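Local coordinates for CbsA (Xanthomonas oryzae pv. oryzae, PDB 5XYH), which is a family 6 1,4-beta-cellobiosidase, an exoglucanase that probably releases cellobiose from cellulose in plant cell walls, at residues A[371-376]-A[403-408]. Numbering follows the deposited sequence.
Sequences KYIPNK and APIAGT
I405 meets I373 and N375 with its two branches turned apart: CG1 lies between its backbone N and carbonyl carbon (chi1 68°) and CD1 continues extended, whereas CG2 stands anti to the carbonyl carbon. Measured atom to atom, I405 CG2 rests 3.8 Å from I373 CB. I405 CD1 reaches N375 CB at 3.7 Å, the two side chains crossing at a slant. I373, with CG1 anti to its carbonyl carbon (chi1 -58°), carries CD1 to the other end of 403-408, 3.6 Å from A403 O and close to P404 CA. No hydrogen bond spans the segments, and the 194 Å² buried, both sides summed, reflects van der Waals packing. The amide of N375 is nevertheless fixed: N375 ND2 donates to I373 O at 2.9 Å (N-H...O angle 167°), with I373 O in the plane of the N375 amide, and also to K379 O, while OD1 accepts from Q377 N. I405 O likewise closes the type II turn 405-408, accepting from T408 N. The side chain adds a second bond, T408 OG1 to I405 O at 2.8 Å. S366 OG and S370 OG hydrogen-bond to P404 O and A403 N. This surface contact joins two parts of the long loop connecting strand 354-358, of the central mixed sheet of this family 6 catalytic domain, to helix 411-419.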
loop_
_atom_site.group_PDB
_atom_site.type_symbol
_atom_site.label_atom_id
_atom_site.label_comp_id
_atom_site.label_asym_id
_atom_site.label_seq_id
_atom_site.Cartn_x
_atom_site.Cartn_y
_atom_site.Cartn_z
ATOM N N LYS A 371 3.945 21.091 5.282
ATOM C CA LYS A 371 4.044 22.400 4.634
ATOM C C LYS A 371 4.879 22.188 3.376
ATOM O O LYS A 371 5.382 21.089 3.137
ATOM C CB LYS A 371 4.676 23.452 5.559
ATOM C CG LYS A 371 6.113 23.122 5.972
ATOM C CD LYS A 371 6.907 24.346 6.456
ATOM C CE LYS A 371 6.255 24.984 7.662
ATOM N NZ LYS A 371 7.058 26.076 8.323
ATOM N N TYR A 372 5.035 23.232 2.561
ATOM C CA TYR A 372 5.953 23.116 1.425
ATOM C C TYR A 372 7.374 23.363 1.916
ATOM O O TYR A 372 7.705 24.471 2.367
ATOM C CB TYR A 372 5.618 24.066 0.269
ATOM C CG TYR A 372 6.206 23.561 -1.037
ATOM C CD1 TYR A 372 7.583 23.446 -1.203
ATOM C CD2 TYR A 372 5.388 23.138 -2.077
ATOM C CE1 TYR A 372 8.128 22.952 -2.385
ATOM C CE2 TYR A 372 5.926 22.640 -3.259
ATOM C CZ TYR A 372 7.290 22.549 -3.402
ATOM O OH TYR A 372 7.820 22.059 -4.574
ATOM N N ILE A 373 8.206 22.338 1.800
ATOM C CA ILE A 373 9.596 22.357 2.246
ATOM C C ILE A 373 10.490 22.407 1.014
ATOM O O ILE A 373 10.299 21.598 0.097
ATOM C CB ILE A 373 9.928 21.115 3.092
ATOM C CG1 ILE A 373 8.993 21.037 4.310
ATOM C CG2 ILE A 373 11.398 21.109 3.463
ATOM C CD1 ILE A 373 9.234 19.817 5.212
ATOM N N PRO A 374 11.466 23.315 0.949
ATOM C CA PRO A 374 12.382 23.316 -0.202
ATOM C C PRO A 374 13.069 21.966 -0.319
ATOM O O PRO A 374 13.549 21.408 0.674
ATOM C CB PRO A 374 13.375 24.445 0.111
ATOM C CG PRO A 374 13.139 24.826 1.519
ATOM C CD PRO A 374 11.736 24.426 1.877
ATOM N N ASN A 375 13.055 21.424 -1.533
ATOM C CA ASN A 375 13.661 20.135 -1.810
ATOM C C ASN A 375 13.926 20.049 -3.301
ATOM O O ASN A 375 13.326 20.773 -4.103
ATOM C CB ASN A 375 12.773 18.974 -1.342
ATOM C CG ASN A 375 11.548 18.788 -2.211
ATOM O OD1 ASN A 375 11.555 17.982 -3.145
ATOM N ND2 ASN A 375 10.484 19.539 -1.915
ATOM N N LYS A 376 14.842 19.157 -3.669
ATOM C CA LYS A 376 15.199 18.993 -5.070
ATOM C C LYS A 376 14.541 17.785 -5.718
ATOM O O LYS A 376 14.921 17.419 -6.830
ATOM C CB LYS A 376 16.720 18.909 -5.224
ATOM C CG LYS A 376 17.433 20.129 -4.661
ATOM C CD LYS A 376 17.040 21.405 -5.409
ATOM C CE LYS A 376 17.739 21.461 -6.760
ATOM N NZ LYS A 376 19.211 21.290 -6.588
ATOM N N ALA A 403 5.965 17.382 9.684
ATOM C CA ALA A 403 6.299 16.208 8.880
ATOM C C ALA A 403 7.240 16.576 7.729
ATOM O O ALA A 403 7.077 17.635 7.107
ATOM C CB ALA A 403 5.033 15.577 8.311
ATOM N N PRO A 404 8.226 15.733 7.421
ATOM C CA PRO A 404 9.138 16.002 6.304
ATOM C C PRO A 404 8.534 15.529 4.984
ATOM O O PRO A 404 7.444 14.952 4.939
ATOM C CB PRO A 404 10.372 15.179 6.671
ATOM C CG PRO A 404 9.784 13.978 7.334
ATOM C CD PRO A 404 8.586 14.481 8.119
ATOM N N ILE A 405 9.274 15.758 3.897
ATOM C CA ILE A 405 8.694 15.493 2.584
ATOM C C ILE A 405 8.446 13.993 2.397
ATOM O O ILE A 405 9.070 13.129 3.032
ATOM C CB ILE A 405 9.569 16.051 1.447
ATOM C CG1 ILE A 405 10.884 15.283 1.338
ATOM C CG2 ILE A 405 9.814 17.562 1.642
ATOM C CD1 ILE A 405 11.875 15.842 0.333
ATOM N N ALA A 406 7.530 13.696 1.481
ATOM C CA ALA A 406 7.107 12.333 1.184
ATOM C C ALA A 406 8.293 11.419 0.912
ATOM O O ALA A 406 9.196 11.768 0.151
ATOM C CB ALA A 406 6.176 12.352 -0.036
ATOM N N GLY A 407 8.267 10.238 1.527
ATOM C CA GLY A 407 9.273 9.217 1.294
ATOM C C GLY A 407 10.581 9.399 2.032
ATOM O O GLY A 407 11.539 8.671 1.746
ATOM N N THR A 408 10.666 10.348 2.961
ATOM C CA THR A 408 11.834 10.519 3.820
ATOM C C THR A 408 11.439 10.305 5.281
ATOM O O THR A 408 10.259 10.313 5.641
ATOM C CB THR A 408 12.469 11.907 3.639
ATOM O OG1 THR A 408 11.620 12.906 4.213
ATOM C CG2 THR A 408 12.641 12.205 2.171
#